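Local coordinates for protein cytochrome P450 (Picrophilus torridus, PDB 2RFB) that probably acts as a heme-thiolate monooxygenase, using a cysteine-ligated iron to insert one oxygen atom of molecular oxygen into a substrate, at residues A[53-56]-A[57-61]; A[123-126]-A[127-131]. All coordinates share one frame; numbering follows the deposited sequence.

Contact 1. Residues A[53-56]-A[57-61]. With HEM (protoporphyrin IX containing Fe), chain G.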
ATOM      1  N   PRO A  53      20.674   5.360  -5.955  1.00 71.55           N
ATOM      2  CA  PRO A  53      20.925   6.552  -6.791  1.00 70.70           C
ATOM      3  C   PRO A  53      19.890   6.760  -7.948  1.00 70.69           C
ATOM      4  O   PRO A  53      19.077   7.689  -7.894  1.00 70.13           O
ATOM      5  CB  PRO A  53      22.366   6.336  -7.302  1.00 71.13           C
ATOM      6  CG  PRO A  53      22.525   4.859  -7.336  1.00 70.53           C
ATOM      7  CD  PRO A  53      21.641   4.280  -6.260  1.00 71.19           C
ATOM      8  N   GLU A  54      19.893   5.913  -8.963  1.00 70.70           N
ATOM      9  CA  GLU A  54      18.795   5.937  -9.938  1.00 72.86           C
ATOM     10  C   GLU A  54      17.375   6.013  -9.319  1.00 71.78           C
ATOM     11  O   GLU A  54      16.467   6.639  -9.892  1.00 71.34           O
ATOM     12  CB  GLU A  54      18.905   4.721 -10.875  1.00 73.37           C
ATOM     13  CG  GLU A  54      17.969   4.716 -12.064  1.00 75.08           C
ATOM     14  CD  GLU A  54      18.281   3.576 -13.039  1.00 76.47           C
ATOM     15  OE1 GLU A  54      19.374   3.598 -13.668  1.00 82.58           O
ATOM     16  OE2 GLU A  54      17.434   2.661 -13.184  1.00 81.04           O
ATOM     17  N   HIS A  55      17.190   5.402  -8.148  1.00 70.86           N
ATOM     18  CA  HIS A  55      15.869   5.365  -7.510  1.00 69.58           C
ATOM     19  C   HIS A  55      15.421   6.751  -7.025  1.00 69.61           C
ATOM     20  O   HIS A  55      14.244   7.060  -7.069  1.00 69.79           O
ATOM     21  CB  HIS A  55      15.852   4.322  -6.364  1.00 68.82           C
ATOM     22  CG  HIS A  55      14.995   4.693  -5.185  1.00 66.99           C
ATOM     23  ND1 HIS A  55      13.768   4.107  -4.935  1.00 67.33           N
ATOM     24  CD2 HIS A  55      15.195   5.583  -4.182  1.00 64.09           C
ATOM     25  CE1 HIS A  55      13.259   4.616  -3.825  1.00 65.38           C
ATOM     26  NE2 HIS A  55      14.106   5.517  -3.354  1.00 64.45           N
ATOM     27  N   LYS A  56      16.355   7.570  -6.557  1.00 69.86           N
ATOM     28  CA  LYS A  56      16.025   8.868  -5.945  1.00 70.40           C
ATOM     29  C   LYS A  56      15.596   9.833  -7.034  1.00 70.37           C
ATOM     30  O   LYS A  56      14.651  10.622  -6.872  1.00 70.44           O
ATOM     31  CB  LYS A  56      17.258   9.427  -5.209  1.00 70.51           C
ATOM     32  CG  LYS A  56      17.027  10.693  -4.388  1.00 71.16           C
ATOM     33  CD  LYS A  56      18.357  11.300  -3.918  1.00 71.26           C
ATOM     34  CE  LYS A  56      18.149  12.627  -3.208  1.00 72.64           C
ATOM     35  NZ  LYS A  56      17.977  13.778  -4.163  1.00 73.84           N
ATOM     36  N   GLU A  57      16.305   9.740  -8.155  1.00 69.94           N
ATOM     37  CA  GLU A  57      15.980  10.494  -9.347  1.00 70.29           C
ATOM     38  C   GLU A  57      14.535  10.225  -9.718  1.00 68.92           C
ATOM     39  O   GLU A  57      13.769  11.157  -9.909  1.00 69.50           O
ATOM     40  CB  GLU A  57      16.934  10.167 -10.509  1.00 69.96           C
ATOM     41  CG  GLU A  57      18.379  10.557 -10.254  1.00 71.70           C
ATOM     42  CD  GLU A  57      19.304  10.323 -11.456  1.00 72.75           C
ATOM     43  OE1 GLU A  57      18.784  10.291 -12.605  1.00 77.02           O
ATOM     44  OE2 GLU A  57      20.548  10.207 -11.251  1.00 72.33           O
ATOM     45  N   PHE A  58      14.155   8.957  -9.781  1.00 67.73           N
ATOM     46  CA  PHE A  58      12.765   8.595 -10.083  1.00 66.21           C
ATOM     47  C   PHE A  58      11.803   9.055  -9.000  1.00 66.21           C
ATOM     48  O   PHE A  58      10.855   9.744  -9.296  1.00 66.96           O
ATOM     49  CB  PHE A  58      12.627   7.098 -10.335  1.00 64.95           C
ATOM     50  CG  PHE A  58      12.972   6.692 -11.731  1.00 63.90           C
ATOM     51  CD1 PHE A  58      14.297   6.420 -12.090  1.00 63.96           C
ATOM     52  CD2 PHE A  58      11.992   6.567 -12.694  1.00 60.43           C
ATOM     53  CE1 PHE A  58      14.631   6.047 -13.398  1.00 62.64           C
ATOM     54  CE2 PHE A  58      12.317   6.189 -14.005  1.00 60.45           C
ATOM     55  CZ  PHE A  58      13.633   5.930 -14.356  1.00 61.87           C
ATOM     56  N   ARG A  59      12.047   8.708  -7.741  1.00 65.59           N
ATOM     57  CA  ARG A  59      11.091   9.096  -6.681  1.00 65.20           C
ATOM     58  C   ARG A  59      10.866  10.631  -6.533  1.00 65.26           C
ATOM     59  O   ARG A  59       9.746  11.048  -6.234  1.00 65.45           O
ATOM     60  CB  ARG A  59      11.446   8.405  -5.349  1.00 63.95           C
ATOM     61  CG  ARG A  59      10.464   8.622  -4.222  1.00 63.64           C
ATOM     62  CD  ARG A  59      10.987   7.973  -2.944  1.00 65.23           C
ATOM     63  NE  ARG A  59      10.227   8.333  -1.744  1.00 66.01           N
ATOM     64  CZ  ARG A  59       9.696   7.468  -0.877  1.00 66.10           C
ATOM     65  NH1 ARG A  59       9.816   6.148  -1.046  1.00 63.22           N
ATOM     66  NH2 ARG A  59       9.055   7.932   0.191  1.00 64.34           N
ATOM     67  N   ASP A  60      11.897  11.455  -6.770  1.00 65.47           N
ATOM     68  CA  ASP A  60      11.785  12.936  -6.628  1.00 66.53           C
ATOM     69  C   ASP A  60      10.741  13.588  -7.569  1.00 67.14           C
ATOM     70  O   ASP A  60      10.123  14.614  -7.236  1.00 67.28           O
ATOM     71  CB  ASP A  60      13.145  13.650  -6.825  1.00 66.10           C
ATOM     72  CG  ASP A  60      14.138  13.445  -5.638  1.00 68.67           C
ATOM     73  OD1 ASP A  60      15.351  13.725  -5.826  1.00 71.84           O
ATOM     74  OD2 ASP A  60      13.737  13.024  -4.525  1.00 70.80           O
ATOM     75  N   ILE A  61      10.566  12.999  -8.751  1.00 67.05           N
ATOM     76  CA  ILE A  61       9.596  13.485  -9.703  1.00 66.44           C
ATOM     77  C   ILE A  61       8.228  13.641  -9.039  1.00 67.28           C
ATOM     78  O   ILE A  61       7.556  14.617  -9.285  1.00 67.91           O
ATOM     79  CB  ILE A  61       9.529  12.554 -10.938  1.00 67.11           C
ATOM     80  CG1 ILE A  61      10.899  12.531 -11.648  1.00 65.40           C
ATOM     81  CG2 ILE A  61       8.340  12.907 -11.868  1.00 63.76           C
ATOM     82  CD1 ILE A  61      11.093  11.357 -12.631  1.00 65.63           C
TER
HETATM   83  CHA HEM G 410       6.282   1.367  -1.073  1.00 67.06           C
HETATM   84  CHB HEM G 410       3.231  -0.619   2.248  1.00 69.42           C
HETATM   85  CHC HEM G 410      -0.291   2.402   0.513  1.00 68.33           C
HETATM   86  CHD HEM G 410       2.496   3.854  -3.222  1.00 66.96           C
HETATM   87  C1A HEM G 410       5.759   0.612  -0.009  1.00 67.66           C
HETATM   88  C2A HEM G 410       6.515  -0.289   0.829  1.00 69.28           C
HETATM   89  C3A HEM G 410       5.638  -0.822   1.741  1.00 68.04           C
HETATM   90  C4A HEM G 410       4.371  -0.241   1.484  1.00 66.90           C
HETATM   91  CMA HEM G 410       5.816  -1.887   2.939  1.00 60.80           C
HETATM   92  CAA HEM G 410       8.051  -0.564   0.679  1.00 66.63           C
HETATM   93  CBA HEM G 410       8.351  -1.754  -0.269  1.00 65.95           C
HETATM   94  CGA HEM G 410       9.841  -1.938  -0.184  1.00 68.71           C
HETATM   95  O1A HEM G 410      10.519  -1.362   0.743  1.00 68.48           O
HETATM   96  O2A HEM G 410      10.355  -2.674  -1.050  1.00 68.71           O
HETATM   97  C1B HEM G 410       2.002   0.052   2.087  1.00 69.69           C
HETATM   98  C2B HEM G 410       0.849  -0.016   2.952  1.00 70.27           C
HETATM   99  C3B HEM G 410      -0.068   0.839   2.390  1.00 71.29           C
HETATM  100  C4B HEM G 410       0.483   1.429   1.230  1.00 69.01           C
HETATM  101  CMB HEM G 410       0.809  -0.943   4.248  1.00 66.08           C
HETATM  102  CAB HEM G 410      -1.573   1.332   2.666  1.00 71.76           C
HETATM  103  CBB HEM G 410      -2.218   1.254   3.936  1.00 75.81           C
HETATM  104  C1C HEM G 410       0.096   3.192  -0.627  1.00 68.52           C
HETATM  105  C2C HEM G 410      -0.578   4.252  -1.412  1.00 69.16           C
HETATM  106  C3C HEM G 410       0.248   4.591  -2.432  1.00 67.58           C
HETATM  107  C4C HEM G 410       1.401   3.785  -2.358  1.00 64.98           C
HETATM  108  CMC HEM G 410      -1.996   4.964  -1.239  1.00 64.27           C
HETATM  109  CAC HEM G 410       0.021   5.707  -3.528  1.00 68.13           C
HETATM  110  CBC HEM G 410       0.112   5.450  -4.846  1.00 71.68           C
HETATM  111  C1D HEM G 410       3.795   3.305  -2.961  1.00 65.90           C
HETATM  112  C2D HEM G 410       4.968   3.485  -3.785  1.00 66.09           C
HETATM  113  C3D HEM G 410       6.085   2.682  -3.094  1.00 67.48           C
HETATM  114  C4D HEM G 410       5.497   2.144  -1.934  1.00 68.18           C
HETATM  115  CMD HEM G 410       5.110   4.265  -5.131  1.00 64.98           C
HETATM  116  CAD HEM G 410       7.591   2.438  -3.449  1.00 66.98           C
HETATM  117  CBD HEM G 410       8.396   3.643  -2.912  1.00 65.85           C
HETATM  118  CGD HEM G 410       9.847   3.484  -3.236  1.00 66.13           C
HETATM  119  O1D HEM G 410      10.253   2.336  -3.604  1.00 69.00           O
HETATM  120  O2D HEM G 410      10.603   4.498  -3.138  1.00 64.53           O
HETATM  121  NA  HEM G 410       4.431   0.637   0.430  1.00 66.60           N
HETATM  122  NB  HEM G 410       1.754   0.985   1.035  1.00 68.85           N
HETATM  123  NC  HEM G 410       1.318   2.968  -1.264  1.00 68.05           N
HETATM  124  ND  HEM G 410       4.148   2.492  -1.858  1.00 67.06           N
HETATM  125 FE   HEM G 410       2.984   1.967  -0.356  1.00 66.12          FE

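Contact 2. Residues A[123-126]-A[127-131]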
ATOM      1  N   LEU A 123     -11.899  -0.063 -14.895  1.00 69.51           N
ATOM      2  CA  LEU A 123     -11.780  -1.424 -15.425  1.00 69.17           C
ATOM      3  C   LEU A 123     -10.295  -1.805 -15.557  1.00 69.18           C
ATOM      4  O   LEU A 123      -9.849  -2.822 -15.030  1.00 69.94           O
ATOM      5  CB  LEU A 123     -12.520  -1.542 -16.755  1.00 68.94           C
ATOM      6  CG  LEU A 123     -13.018  -2.912 -17.224  1.00 69.76           C
ATOM      7  CD1 LEU A 123     -14.108  -3.485 -16.326  1.00 68.00           C
ATOM      8  CD2 LEU A 123     -13.544  -2.794 -18.659  1.00 69.29           C
ATOM      9  N   TRP A 124      -9.512  -0.953 -16.196  1.00 68.61           N
ATOM     10  CA  TRP A 124      -8.095  -1.184 -16.324  1.00 68.10           C
ATOM     11  C   TRP A 124      -7.452  -1.335 -14.966  1.00 68.73           C
ATOM     12  O   TRP A 124      -6.728  -2.301 -14.707  1.00 69.21           O
ATOM     13  CB  TRP A 124      -7.466  -0.025 -17.081  1.00 67.06           C
ATOM     14  CG  TRP A 124      -6.025  -0.164 -17.379  1.00 65.40           C
ATOM     15  CD1 TRP A 124      -5.439  -1.038 -18.244  1.00 65.10           C
ATOM     16  CD2 TRP A 124      -4.967   0.632 -16.840  1.00 65.21           C
ATOM     17  NE1 TRP A 124      -4.081  -0.839 -18.280  1.00 62.74           N
ATOM     18  CE2 TRP A 124      -3.767   0.191 -17.439  1.00 63.91           C
ATOM     19  CE3 TRP A 124      -4.923   1.691 -15.930  1.00 61.56           C
ATOM     20  CZ2 TRP A 124      -2.540   0.758 -17.148  1.00 65.33           C
ATOM     21  CZ3 TRP A 124      -3.726   2.253 -15.658  1.00 64.38           C
ATOM     22  CH2 TRP A 124      -2.532   1.785 -16.253  1.00 65.08           C
ATOM     23  N   SER A 125      -7.699  -0.388 -14.079  1.00 69.53           N
ATOM     24  CA  SER A 125      -7.204  -0.524 -12.699  1.00 70.12           C
ATOM     25  C   SER A 125      -7.524  -1.920 -12.042  1.00 69.96           C
ATOM     26  O   SER A 125      -6.642  -2.572 -11.498  1.00 68.94           O
ATOM     27  CB  SER A 125      -7.708   0.636 -11.848  1.00 69.70           C
ATOM     28  OG  SER A 125      -7.544   0.334 -10.463  1.00 74.05           O
ATOM     29  N   ASP A 126      -8.759  -2.391 -12.140  1.00 70.69           N
ATOM     30  CA  ASP A 126      -9.088  -3.741 -11.655  1.00 72.29           C
ATOM     31  C   ASP A 126      -8.250  -4.871 -12.268  1.00 72.45           C
ATOM     32  O   ASP A 126      -7.730  -5.735 -11.543  1.00 73.76           O
ATOM     33  CB  ASP A 126     -10.558  -4.055 -11.904  1.00 72.96           C
ATOM     34  CG  ASP A 126     -11.419  -3.845 -10.689  1.00 75.80           C
ATOM     35  OD1 ASP A 126     -10.882  -3.534  -9.577  1.00 76.69           O
ATOM     36  OD2 ASP A 126     -12.664  -3.992 -10.866  1.00 80.85           O
ATOM     37  N   TYR A 127      -8.114  -4.886 -13.585  1.00 71.15           N
ATOM     38  CA  TYR A 127      -7.230  -5.855 -14.210  1.00 71.14           C
ATOM     39  C   TYR A 127      -5.797  -5.817 -13.701  1.00 72.41           C
ATOM     40  O   TYR A 127      -5.135  -6.856 -13.603  1.00 73.55           O
ATOM     41  CB  TYR A 127      -7.197  -5.642 -15.717  1.00 69.55           C
ATOM     42  CG  TYR A 127      -8.419  -6.147 -16.449  1.00 67.67           C
ATOM     43  CD1 TYR A 127      -9.392  -5.271 -16.898  1.00 64.63           C
ATOM     44  CD2 TYR A 127      -8.597  -7.500 -16.685  1.00 67.28           C
ATOM     45  CE1 TYR A 127     -10.489  -5.709 -17.593  1.00 65.66           C
ATOM     46  CE2 TYR A 127      -9.715  -7.965 -17.386  1.00 68.04           C
ATOM     47  CZ  TYR A 127     -10.653  -7.059 -17.823  1.00 67.21           C
ATOM     48  OH  TYR A 127     -11.753  -7.502 -18.482  1.00 66.90           O
ATOM     49  N   ILE A 128      -5.312  -4.625 -13.402  1.00 73.10           N
ATOM     50  CA  ILE A 128      -3.873  -4.379 -13.328  1.00 74.60           C
ATOM     51  C   ILE A 128      -3.396  -4.622 -11.902  1.00 75.82           C
ATOM     52  O   ILE A 128      -2.307  -5.141 -11.688  1.00 76.37           O
ATOM     53  CB  ILE A 128      -3.546  -2.939 -13.947  1.00 74.93           C
ATOM     54  CG1 ILE A 128      -3.063  -3.041 -15.404  1.00 75.20           C
ATOM     55  CG2 ILE A 128      -2.674  -2.032 -13.077  1.00 74.36           C
ATOM     56  CD1 ILE A 128      -1.742  -3.803 -15.608  1.00 78.01           C
ATOM     57  N   ILE A 129      -4.231  -4.257 -10.924  1.00 76.73           N
ATOM     58  CA  ILE A 129      -3.969  -4.561  -9.538  1.00 76.75           C
ATOM     59  C   ILE A 129      -4.269  -6.039  -9.297  1.00 79.15           C
ATOM     60  O   ILE A 129      -3.923  -6.588  -8.253  1.00 78.83           O
ATOM     61  CB  ILE A 129      -4.790  -3.679  -8.571  1.00 76.16           C
ATOM     62  CG1 ILE A 129      -6.256  -4.126  -8.473  1.00 77.12           C
ATOM     63  CG2 ILE A 129      -4.705  -2.239  -8.940  1.00 75.48           C
ATOM     64  CD1 ILE A 129      -7.129  -3.266  -7.545  1.00 75.44           C
ATOM     65  N   GLY A 130      -4.939  -6.677 -10.257  1.00 81.38           N
ATOM     66  CA  GLY A 130      -5.274  -8.097 -10.141  1.00 84.40           C
ATOM     67  C   GLY A 130      -6.677  -8.478  -9.673  1.00 86.56           C
ATOM     68  O   GLY A 130      -6.998  -9.663  -9.652  1.00 87.52           O
ATOM     69  N   ASN A 131      -7.515  -7.497  -9.320  1.00 88.53           N
ATOM     70  CA  ASN A 131      -8.920  -7.718  -8.934  1.00 90.01           C
ATOM     71  C   ASN A 131      -9.799  -8.365 -10.032  1.00 90.51           C
ATOM     72  O   ASN A 131     -10.880  -8.876  -9.740  1.00 90.46           O
ATOM     73  CB  ASN A 131      -9.522  -6.375  -8.520  1.00 91.30           C
ATOM     74  CG  ASN A 131     -10.524  -6.474  -7.347  1.00 94.39           C
ATOM     75  OD1 ASN A 131     -10.727  -7.549  -6.734  1.00 98.31           O
ATOM     76  ND2 ASN A 131     -11.142  -5.330  -7.022  1.00 92.56           N
TER

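Contact 1. Residues A[53-56]-A[57-61]
K56 swings its CG anti to the backbone N (chi1 -173°), runs out extended, and bends only at its last torsion (chi4 -81°), which brings NZ onto the carboxylate of D60 one turn further along. NZ lies 3.1 Å from D60 OD1 and meets it on the syn lone pair, on the side of the other carboxylate oxygen, making a salt bridge on the outer flank of the helix. The backbone beneath it is bonded in the usual i to i+4 pattern: D60 N reaches K56 O at 2.9 Å and R59 N reaches H55 O at 2.8 Å. The ring of F58, itself buried, lies alongside the exposed E54. Its CD1 edge meets E54 O at 3.1 Å, close to the ring plane, while E54 CG lies 3.8 Å from F58 CE1, so the aliphatic part of the glutamate packs on the phenylalanine. H55 and R59 leave the helix side by side toward the heme, ring and guanidinium planes 48° apart, with R59 CD 4.0 Å from H55 NE2. R59 is extended from CG to NE, and its NH1 donates to heme O2D at 2.8 Å from the guanidinium edge, although the exact place of that oxygen is less sure. R59 NH1 also bonds M294 O, and the H55 ring packs edge-to-face with H293. A histidine four residues before an arginine on this helix is the arrangement familiar from helix C of bacterial P450s. The chemistry divides the turn in two: K56 and D60 offset each other's charge at the surface, whereas R59 supplies positive charge to a heme propionate, probably steadying its negative charge and fixing the cofactor's orientation.

Contact 2. Residues A[123-126]-A[127-131]
L123 opens this last stretch of helix 118-129 by lying alongside Y127, its CG 3.8 Å from Y127 CE1, both side chains touching helix 136-153. L123 O takes the N-H of Y127 N at 3.1 Å in a nearly straight bond. W124, with CG anti to the backbone N (chi1 -176°), stands its indole against I128. The CG1 methylene of I128 sits over one face of the five-membered ring, 4.0 Å from its centroid, as a CH-pi contact shifted toward the rim; I186 of helix 175-206 also touches the tryptophan. S125 O is shared by an i+4 and an i+3 donor: I129 N arrives along the carbonyl at 3.0 Å, while I128 N comes from well above the carbonyl plane at 3.1 Å, consistent with a slight tightening as the helix ends. D126 OD1 accepts from N131 ND2 at 3.1 Å, the amide approaching from above the carboxylate plane with the two flat groups perpendicular. With an alanine in place of D126, N131 ND2 would lose this acceptor and the amide would probably be freer to turn away from the helix end. The D126 carbonyl accepts a weak bond from G130 N, and the D126 backbone is also bonded to K132. G130 has a positive phi of 99°, where the chain leaves the helix. The contact thus pairs an apolar flank, where ring and aliphatic groups pack against neighbouring helices, with a polar exit, where the aspartate binds the first residues beyond the helix back to its last turn by side chain as well as main chain.

From the N terminus the chain first reaches contact 1 on helix 52-66, then passes through several helices before contact 2 at the end of helix 118-129. Contact 1 lies within one helix, and contact 2 runs from the last turn of its helix into the exit, so neither closes a long loop; they stand in series without nesting or crossing. The centres of contacts 1 and 2 are about 26 Å apart. Helix 175-206 is the shared neighbour: F58 and I61 of contact 1 rest on it, as do W124, S125, I128 and I129 of contact 2. Contact 1 faces a heme propionate; contact 2 joins helices 118-129 and 136-153, whose order is consistent with the F and G helices of P450s.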